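Local coordinates for putative cell surface protein (Streptococcus pyogenes, PDB 4OFQ) that probably acts as a cell-surface adhesin of the antigen I/II family, here represented by its C-terminal domain, at residues 195-200 against 217-222; 205-210 against 341-346; 246-251 against 314-319. All blocks are in the same frame, centred on the assembly; numbering follows the deposited sequence. Where two conformers were deposited one is given.

How the contacts relate
The three contacts illustrate how one beta-sandwich domain is tied together by polar side chains and one covalent cross-link. Contacts 1 and 3, with centres about 12 Å apart, belong to one four-stranded sheet, in which 216-222 and 310-318 are neighbours; Y219 OH meets D248 OD2 at 2.5 Å. Contact 2 involves the other sheet, its centre about 10 Å from that of contact 1, which it joins through D196 OD1 and S205 OG at 2.8 Å. Contacts 2 and 3, about 14 Å apart, share R318: its NH1 lies 3.0 Å from T344 OG1. The calcium ligands D69, Y70, V124 and E126 lie earlier in the sequence, and none belongs to these contacts.

Contact 1: residues 195-200 against 217-222; sequences KDVFDK and VTYRLE
K195 and V197 both meet the ring of Y219, but in different ways. The lysine chain is extended, with CG anti to the backbone N (chi1 178°), and crosses the tyrosine obliquely: CE touches Y219 CD1 at 3.5 Å, and NZ sits over one ring face, 4.2 Å from its centroid. That nitrogen is covalently joined to N326 CG, an intramolecular isopeptide bond, so an amide nitrogen rather than a free ammonium covers the face. V217 CG2 lies over the opposite face, toward the rim. V197 points the same way as Y219 and runs beside it, its CG2 3.5 Å from Y219 CE1.

On the face of F198 and R220 the sheet is less buried. The F198 ring presents its edge to the arginine, with CE2 3.7 Å from R220 CB, and its plane is turned 58° from the guanidinium. E222 CB lies over the guanidinium, and E222 OE2 is 3.0 Å from R220 NH2 in a salt bridge whose hydrogen bonds are weak; D311 supplies a second charge partner.

The backbones pair antiparallel through four hydrogen bonds, F198 N to T218 O being 2.8 Å long. Strand 194-198 is outermost in its sheet, and 216-222 has strand 310-318 on its other side. The isopeptide joins the edge strand to strand 323-332 of the other sheet, with D241 of strand 237-242 hydrogen-bonded to K195 NZ.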
loop_
_atom_site.group_PDB
_atom_site.type_symbol
_atom_site.label_atom_id
_atom_site.label_comp_id
_atom_site.label_asym_id
_atom_site.label_seq_id
_atom_site.Cartn_x
_atom_site.Cartn_y
_atom_site.Cartn_z
ATOM N N LYS A 195 16.873 -2.448 16.399
ATOM C CA LYS A 195 17.118 -3.238 17.587
ATOM C C LYS A 195 18.319 -2.669 18.293
ATOM O O LYS A 195 19.294 -2.310 17.646
ATOM C CB LYS A 195 17.381 -4.702 17.248
ATOM C CG LYS A 195 17.680 -5.528 18.494
ATOM C CD LYS A 195 17.536 -7.033 18.235
ATOM C CE LYS A 195 17.710 -7.814 19.527
ATOM N NZ LYS A 195 17.379 -9.245 19.339
ATOM N N ASP A 196 18.254 -2.550 19.617
ATOM C CA ASP A 196 19.457 -2.190 20.351
ATOM C C ASP A 196 19.633 -3.136 21.516
ATOM O O ASP A 196 18.710 -3.889 21.877
ATOM C CB ASP A 196 19.438 -0.729 20.805
ATOM C CG ASP A 196 20.826 -0.086 20.743
ATOM O OD1 ASP A 196 21.863 -0.813 20.850
ATOM O OD2 ASP A 196 20.874 1.152 20.575
ATOM N N VAL A 197 20.841 -3.143 22.064
ATOM C CA VAL A 197 21.141 -3.973 23.222
ATOM C C VAL A 197 21.758 -3.086 24.308
ATOM O O VAL A 197 22.668 -2.293 24.041
ATOM C CB VAL A 197 22.043 -5.186 22.868
ATOM C CG1 VAL A 197 23.364 -4.738 22.241
ATOM C CG2 VAL A 197 22.296 -6.029 24.106
ATOM N N PHE A 198 21.224 -3.211 25.519
ATOM C CA PHE A 198 21.614 -2.374 26.645
ATOM C C PHE A 198 21.995 -3.187 27.860
ATOM O O PHE A 198 21.596 -4.343 27.997
ATOM C CB PHE A 198 20.433 -1.501 27.066
ATOM C CG PHE A 198 19.942 -0.582 26.002
ATOM C CD1 PHE A 198 20.642 0.569 25.688
ATOM C CD2 PHE A 198 18.759 -0.841 25.333
ATOM C CE1 PHE A 198 20.184 1.433 24.709
ATOM C CE2 PHE A 198 18.298 0.027 24.365
ATOM C CZ PHE A 198 19.015 1.166 24.051
ATOM N N ASP A 199 22.773 -2.551 28.732
ATOM C CA ASP A 199 23.056 -3.044 30.069
ATOM C C ASP A 199 21.779 -3.010 30.907
ATOM O O ASP A 199 21.535 -3.878 31.742
ATOM C CB ASP A 199 24.129 -2.158 30.720
ATOM C CG ASP A 199 23.929 -0.669 30.423
ATOM O OD1 ASP A 199 23.190 -0.320 29.473
ATOM O OD2 ASP A 199 24.532 0.162 31.130
ATOM N N LYS A 200 20.967 -1.991 30.661
ATOM C CA LYS A 200 19.728 -1.774 31.398
ATOM C C LYS A 200 18.805 -0.912 30.574
ATOM O O LYS A 200 19.264 -0.147 29.723
ATOM C CB LYS A 200 20.012 -1.109 32.752
ATOM C CG LYS A 200 20.831 0.161 32.659
ATOM C CD LYS A 200 21.493 0.468 33.992
ATOM C CE LYS A 200 22.906 1.000 33.788
ATOM N NZ LYS A 200 23.886 0.317 34.683
ATOM N N VAL A 217 21.169 -8.711 30.162
ATOM C CA VAL A 217 21.118 -7.626 29.199
ATOM C C VAL A 217 19.692 -7.460 28.709
ATOM O O VAL A 217 18.864 -8.363 28.817
ATOM C CB VAL A 217 22.077 -7.784 27.988
ATOM C CG1 VAL A 217 23.508 -8.110 28.444
ATOM C CG2 VAL A 217 21.551 -8.812 26.993
ATOM N N THR A 218 19.418 -6.283 28.183
ATOM C CA THR A 218 18.082 -5.983 27.714
ATOM C C THR A 218 18.113 -5.645 26.246
ATOM O O THR A 218 18.868 -4.771 25.825
ATOM C CB THR A 218 17.515 -4.770 28.469
ATOM O OG1 THR A 218 17.396 -5.097 29.857
ATOM C CG2 THR A 218 16.166 -4.398 27.919
ATOM N N TYR A 219 17.273 -6.312 25.461
ATOM C CA TYR A 219 17.148 -5.942 24.056
ATOM C C TYR A 219 15.950 -5.014 23.911
ATOM O O TYR A 219 14.881 -5.277 24.470
ATOM C CB TYR A 219 16.961 -7.170 23.159
ATOM C CG TYR A 219 18.164 -8.084 23.106
ATOM C CD1 TYR A 219 19.361 -7.651 22.563
ATOM C CD2 TYR A 219 18.100 -9.388 23.608
ATOM C CE1 TYR A 219 20.471 -8.493 22.510
ATOM C CE2 TYR A 219 19.198 -10.223 23.569
ATOM C CZ TYR A 219 20.379 -9.768 23.025
ATOM O OH TYR A 219 21.480 -10.595 22.993
ATOM N N ARG A 220 16.133 -3.926 23.174
ATOM C CA ARG A 220 14.996 -3.087 22.824
ATOM C C ARG A 220 14.609 -3.346 21.371
ATOM O O ARG A 220 15.425 -3.151 20.448
ATOM C CB ARG A 220 15.311 -1.608 22.991
ATOM C CG ARG A 220 14.113 -0.743 22.627
ATOM C CD ARG A 220 14.373 0.719 22.901
ATOM N NE ARG A 220 15.160 1.347 21.848
ATOM C CZ ARG A 220 14.787 2.447 21.200
ATOM N NH1 ARG A 220 13.631 3.033 21.490
ATOM N NH2 ARG A 220 15.568 2.958 20.257
ATOM N N LEU A 221 13.376 -3.798 21.170
ATOM C CA LEU A 221 12.854 -3.972 19.825
ATOM C C LEU A 221 11.978 -2.767 19.522
ATOM O O LEU A 221 10.866 -2.668 20.027
ATOM C CB LEU A 221 12.049 -5.273 19.722
ATOM C CG LEU A 221 12.662 -6.512 20.390
ATOM C CD1 LEU A 221 11.795 -7.774 20.139
ATOM C CD2 LEU A 221 14.103 -6.731 19.897
ATOM N N GLU A 222 12.484 -1.837 18.719
ATOM C CA GLU A 222 11.768 -0.579 18.482
ATOM C C GLU A 222 10.782 -0.743 17.330
ATOM O O GLU A 222 11.189 -0.952 16.188
ATOM C CB GLU A 222 12.755 0.554 18.161
ATOM C CG GLU A 222 12.074 1.912 18.052
ATOM C CD GLU A 222 13.038 3.048 17.752
ATOM O OE1 GLU A 222 13.618 3.061 16.645
ATOM O OE2 GLU A 222 13.200 3.934 18.623
HETATM O O HOH W 1 19.492 -5.795 31.369
#

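Contact 2: residues 205-210 against 341-346; sequences SINAGT and KVTTHT
N207 and T343 meet through one side-chain oxygen and one backbone amide: T343 N donates to N207 OD1 over 3.1 Å, in a bond that is straight at the hydrogen (165°) and runs nearly along the C=O axis. The asparagine side chain thereby stands in for a backbone carbonyl beside the strand. Its CG is anti to its own N (chi1 -175°), which carries the amide group toward V342; there N207 OD1 lies 3.6 Å from V342 CB. Next in line, A208 N donates to T343 O at 2.7 Å, and H345 N donates to G209 O at 3.0 Å. The single backbone bridge pairs T210 with H345.

Two waters extend the grip on the amide group. One donates to N207 OD1, which therefore accepts two hydrogen bonds, and also bonds to T343 OG1; the other accepts from N207 ND2 and donates to K341 O. Both branches of the asparagine are thus tied to segment 341-346, ND2 through water.

The backbone behind these groups is a type II beta turn from I206 to G209, closed by G209 N donating to I206 O at 2.8 Å. A208 takes the third position with a positive phi of 73°. T344 CG2 packs against I206, 3.5 Å from I206 O and 4.2 Å from I206 CG1.

The loop carrying the turn joins strands 194-198 and 216-222 of one sheet, while strand 342-345 pairs antiparallel with 323-332 in the other. I206 bonds by its backbone to V197, and V342 and T344 pack on V197 as well, so the loop passes from the edge of one sheet to a strand of the facing one.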
loop_
_atom_site.group_PDB
_atom_site.type_symbol
_atom_site.label_atom_id
_atom_site.label_comp_id
_atom_site.label_asym_id
_atom_site.label_seq_id
_atom_site.Cartn_x
_atom_site.Cartn_y
_atom_site.Cartn_z
ATOM N N SER A 205 23.738 2.066 24.911
ATOM C CA SER A 205 23.956 0.920 24.034
ATOM C C SER A 205 25.289 0.253 24.340
ATOM O O SER A 205 26.284 0.927 24.630
ATOM C CB SER A 205 23.919 1.371 22.568
ATOM O OG SER A 205 24.248 0.295 21.693
ATOM N N ILE A 206 25.295 -1.073 24.289
ATOM C CA ILE A 206 26.498 -1.859 24.490
ATOM C C ILE A 206 26.754 -2.745 23.258
ATOM O O ILE A 206 27.421 -3.773 23.346
ATOM C CB ILE A 206 26.415 -2.721 25.772
ATOM C CG1 ILE A 206 25.249 -3.707 25.705
ATOM C CG2 ILE A 206 26.319 -1.834 27.023
ATOM C CD1 ILE A 206 25.204 -4.675 26.899
ATOM N N ASN A 207 26.210 -2.339 22.117
ATOM C CA ASN A 207 26.452 -3.032 20.855
ATOM C C ASN A 207 27.957 -3.156 20.618
ATOM O O ASN A 207 28.687 -2.158 20.705
ATOM C CB ASN A 207 25.770 -2.282 19.699
ATOM C CG ASN A 207 25.881 -3.016 18.356
ATOM O OD1 ASN A 207 25.920 -4.255 18.295
ATOM N ND2 ASN A 207 25.925 -2.246 17.273
ATOM N N ALA A 208 28.400 -4.392 20.373
ATOM C CA ALA A 208 29.811 -4.753 20.180
ATOM C C ALA A 208 30.646 -4.729 21.466
ATOM O O ALA A 208 31.875 -4.859 21.421
ATOM C CB ALA A 208 30.470 -3.893 19.077
ATOM N N GLY A 209 29.977 -4.570 22.606
ATOM C CA GLY A 209 30.650 -4.506 23.890
ATOM C C GLY A 209 30.818 -5.898 24.469
ATOM O O GLY A 209 30.492 -6.903 23.830
ATOM N N THR A 210 31.319 -5.961 25.689
ATOM C CA THR A 210 31.599 -7.239 26.320
ATOM C C THR A 210 30.670 -7.408 27.503
ATOM O O THR A 210 30.562 -6.520 28.356
ATOM C CB THR A 210 33.070 -7.313 26.777
ATOM O OG1 THR A 210 33.919 -7.266 25.626
ATOM C CG2 THR A 210 33.363 -8.602 27.557
ATOM N N LYS A 341 21.017 -5.934 12.983
ATOM C CA LYS A 341 21.535 -6.852 13.988
ATOM C C LYS A 341 22.281 -6.072 15.065
ATOM O O LYS A 341 22.718 -4.940 14.837
ATOM C CB LYS A 341 22.491 -7.867 13.357
ATOM C CG LYS A 341 21.795 -9.001 12.579
ATOM C CD LYS A 341 22.042 -10.367 13.261
ATOM C CE LYS A 341 21.561 -11.537 12.391
ATOM N NZ LYS A 341 21.899 -12.880 12.978
ATOM N N VAL A 342 22.422 -6.700 16.233
ATOM C CA VAL A 342 23.372 -6.276 17.260
ATOM C C VAL A 342 24.175 -7.493 17.701
ATOM O O VAL A 342 23.755 -8.619 17.481
ATOM C CB VAL A 342 22.671 -5.674 18.496
ATOM C CG1 VAL A 342 21.919 -4.392 18.112
ATOM C CG2 VAL A 342 21.716 -6.687 19.099
ATOM N N THR A 343 25.348 -7.265 18.291
ATOM C CA THR A 343 26.125 -8.354 18.882
ATOM C C THR A 343 26.747 -7.894 20.204
ATOM O O THR A 343 26.927 -6.692 20.431
ATOM C CB THR A 343 27.287 -8.892 17.973
ATOM O OG1 THR A 343 28.383 -7.957 17.960
ATOM C CG2 THR A 343 26.816 -9.206 16.537
ATOM N N THR A 344 27.036 -8.852 21.080
ATOM C CA THR A 344 27.924 -8.629 22.221
ATOM C C THR A 344 28.762 -9.874 22.398
ATOM O O THR A 344 28.422 -10.955 21.885
ATOM C CB THR A 344 27.171 -8.412 23.548
ATOM O OG1 THR A 344 26.292 -9.522 23.780
ATOM C CG2 THR A 344 26.367 -7.094 23.522
ATOM N N HIS A 345 29.861 -9.742 23.121
ATOM C CA HIS A 345 30.726 -10.894 23.324
ATOM C C HIS A 345 30.881 -11.207 24.805
ATOM O O HIS A 345 30.938 -10.299 25.637
ATOM C CB HIS A 345 32.091 -10.664 22.703
ATOM C CG HIS A 345 32.863 -11.926 22.497
ATOM N ND1 HIS A 345 32.721 -12.707 21.369
ATOM C CD2 HIS A 345 33.752 -12.572 23.294
ATOM C CE1 HIS A 345 33.511 -13.763 21.465
ATOM N NE2 HIS A 345 34.142 -13.708 22.626
ATOM N N THR A 346 30.956 -12.493 25.129
ATOM C CA THR A 346 31.139 -12.902 26.520
ATOM C C THR A 346 32.369 -13.797 26.670
ATOM O O THR A 346 32.582 -14.670 25.825
ATOM C CB THR A 346 29.901 -13.642 27.025
ATOM O OG1 THR A 346 28.804 -12.717 27.083
ATOM C CG2 THR A 346 30.162 -14.260 28.416
HETATM O O HOH W 2 28.184 -5.422 16.946
HETATM O O HOH W 3 24.582 -2.759 14.779
#

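Contact 3: residues 246-251 against 314-319; sequences THDLYQ and VVVKRI
Torsions fold R318 back toward D248: chi2 of 64° turns CD out of the extended path, and chi3 of 39° bends NE round. The outcome is a side-on salt bridge in which two arginine nitrogens grip one oxygen, NE at 2.9 Å and NH2 at 2.8 Å from D248 OD1, NH2 meeting its syn lone pair. Carboxylate and guanidinium planes are 28° apart, nearly coplanar. D248 OD2 is taken by the Y219 hydroxyl, and R318 NH1 bonds to T344 and T346, so this buried ion pair is satisfied from both sheets. V316 CG2 packs on the carboxylate, 3.6 Å from D248 CG.

The strands are an antiparallel pair in the four-stranded sheet of this beta-sandwich domain, with 248-257 outermost and 310-318 lying between it and 216-222. L249 and K317 form a hydrogen-bonded pair, flanked by I319 N to H247 O and Q251 N to V315 O.

Away from the ion pair, L249 CB meets I319 CG2 at 3.8 Å, and Y250 turns its ring edge to V314 CG1. Q251 curls back, and its NE2 bonds to L249 O at 3.1 Å from above the carbonyl plane, while K317 N reaches the same oxygen from the other face.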
loop_
_atom_site.group_PDB
_atom_site.type_symbol
_atom_site.label_atom_id
_atom_site.label_comp_id
_atom_site.label_asym_id
_atom_site.label_seq_id
_atom_site.Cartn_x
_atom_site.Cartn_y
_atom_site.Cartn_z
ATOM N N THR A 246 21.226 -20.550 22.980
ATOM C CA THR A 246 22.424 -21.206 23.497
ATOM C C THR A 246 23.173 -20.283 24.469
ATOM O O THR A 246 23.886 -20.755 25.359
ATOM C CB THR A 246 23.387 -21.580 22.368
ATOM O OG1 THR A 246 23.579 -20.445 21.514
ATOM C CG2 THR A 246 22.828 -22.729 21.537
ATOM N N HIS A 247 23.020 -18.972 24.286
ATOM C CA HIS A 247 23.784 -17.987 25.061
ATOM C C HIS A 247 22.918 -17.005 25.855
ATOM O O HIS A 247 23.359 -16.439 26.863
ATOM C CB HIS A 247 24.702 -17.185 24.131
ATOM C CG HIS A 247 25.814 -17.985 23.532
ATOM N ND1 HIS A 247 25.605 -18.926 22.547
ATOM C CD2 HIS A 247 27.148 -17.983 23.774
ATOM C CE1 HIS A 247 26.761 -19.476 22.212
ATOM N NE2 HIS A 247 27.714 -18.915 22.936
ATOM N N ASP A 248 21.700 -16.782 25.384
ATOM C CA ASP A 248 20.791 -15.817 26.007
ATOM C C ASP A 248 19.615 -16.577 26.590
ATOM O O ASP A 248 18.901 -17.278 25.873
ATOM C CB ASP A 248 20.241 -14.824 24.986
ATOM C CG ASP A 248 21.190 -13.670 24.680
ATOM O OD1 ASP A 248 22.182 -13.473 25.410
ATOM O OD2 ASP A 248 20.925 -12.956 23.684
ATOM N N LEU A 249 19.407 -16.448 27.891
ATOM C CA LEU A 249 18.282 -17.127 28.515
ATOM C C LEU A 249 17.183 -16.110 28.836
ATOM O O LEU A 249 17.346 -15.269 29.723
ATOM C CB LEU A 249 18.748 -17.861 29.774
ATOM C CG LEU A 249 17.694 -18.532 30.661
ATOM C CD1 LEU A 249 17.094 -19.754 29.986
ATOM C CD2 LEU A 249 18.305 -18.890 31.996
ATOM N N TYR A 250 16.080 -16.187 28.094
ATOM C CA TYR A 250 14.920 -15.313 28.290
ATOM C C TYR A 250 14.467 -15.242 29.749
ATOM O O TYR A 250 14.317 -16.270 30.416
ATOM C CB TYR A 250 13.753 -15.771 27.403
ATOM C CG TYR A 250 12.484 -14.954 27.543
ATOM C CD1 TYR A 250 12.301 -13.784 26.824
ATOM C CD2 TYR A 250 11.458 -15.371 28.377
ATOM C CE1 TYR A 250 11.132 -13.037 26.951
ATOM C CE2 TYR A 250 10.284 -14.635 28.508
ATOM C CZ TYR A 250 10.130 -13.475 27.792
ATOM O OH TYR A 250 8.968 -12.755 27.928
ATOM N N GLN A 251 14.257 -14.021 30.234
ATOM C CA GLN A 251 13.766 -13.804 31.594
ATOM C C GLN A 251 12.345 -13.247 31.581
ATOM O O GLN A 251 11.442 -13.828 32.177
ATOM C CB GLN A 251 14.682 -12.851 32.361
ATOM C CG GLN A 251 16.125 -13.329 32.479
ATOM C CD GLN A 251 16.234 -14.579 33.316
ATOM O OE1 GLN A 251 15.809 -14.597 34.475
ATOM N NE2 GLN A 251 16.790 -15.645 32.734
ATOM N N VAL A 314 13.126 -6.893 25.975
ATOM C CA VAL A 314 13.284 -8.304 26.274
ATOM C C VAL A 314 14.526 -8.500 27.132
ATOM O O VAL A 314 15.632 -8.148 26.715
ATOM C CB VAL A 314 13.399 -9.128 24.969
ATOM C CG1 VAL A 314 13.684 -10.585 25.280
ATOM C CG2 VAL A 314 12.113 -8.994 24.161
ATOM N N VAL A 315 14.325 -9.050 28.327
ATOM C CA VAL A 315 15.399 -9.208 29.302
ATOM C C VAL A 315 15.899 -10.647 29.271
ATOM O O VAL A 315 15.102 -11.574 29.366
ATOM C CB VAL A 315 14.912 -8.862 30.717
ATOM C CG1 VAL A 315 15.995 -9.128 31.721
ATOM C CG2 VAL A 315 14.471 -7.396 30.788
ATOM N N VAL A 316 17.214 -10.827 29.100
ATOM C CA VAL A 316 17.818 -12.156 29.068
ATOM C C VAL A 316 19.000 -12.236 30.033
ATOM O O VAL A 316 19.560 -11.214 30.432
ATOM C CB VAL A 316 18.299 -12.554 27.634
ATOM C CG1 VAL A 316 17.171 -12.373 26.616
ATOM C CG2 VAL A 316 19.524 -11.732 27.224
ATOM N N LYS A 317 19.357 -13.455 30.420
ATOM C CA LYS A 317 20.559 -13.703 31.210
ATOM C C LYS A 317 21.615 -14.353 30.302
ATOM O O LYS A 317 21.304 -15.257 29.518
ATOM C CB LYS A 317 20.228 -14.608 32.394
ATOM C CG LYS A 317 21.422 -15.130 33.162
ATOM C CD LYS A 317 20.957 -16.096 34.247
ATOM C CE LYS A 317 22.106 -16.614 35.096
ATOM N NZ LYS A 317 21.606 -17.541 36.161
ATOM N N ARG A 318 22.849 -13.870 30.387
ATOM C CA ARG A 318 23.910 -14.376 29.532
ATOM C C ARG A 318 24.501 -15.606 30.200
ATOM O O ARG A 318 25.087 -15.523 31.285
ATOM C CB ARG A 318 24.980 -13.306 29.290
ATOM C CG ARG A 318 26.221 -13.803 28.535
ATOM C CD ARG A 318 25.904 -14.249 27.104
ATOM N NE ARG A 318 24.919 -13.410 26.425
ATOM C CZ ARG A 318 25.197 -12.279 25.778
ATOM N NH1 ARG A 318 26.444 -11.816 25.719
ATOM N NH2 ARG A 318 24.214 -11.610 25.186
ATOM N N ILE A 319 24.331 -16.754 29.557
ATOM C CA ILE A 319 24.626 -18.024 30.217
ATOM C C ILE A 319 25.848 -18.769 29.679
ATOM O O ILE A 319 26.255 -19.769 30.255
ATOM C CB ILE A 319 23.406 -18.980 30.195
ATOM C CG1 ILE A 319 22.905 -19.192 28.764
ATOM C CG2 ILE A 319 22.291 -18.436 31.074
ATOM C CD1 ILE A 319 22.108 -20.472 28.577
#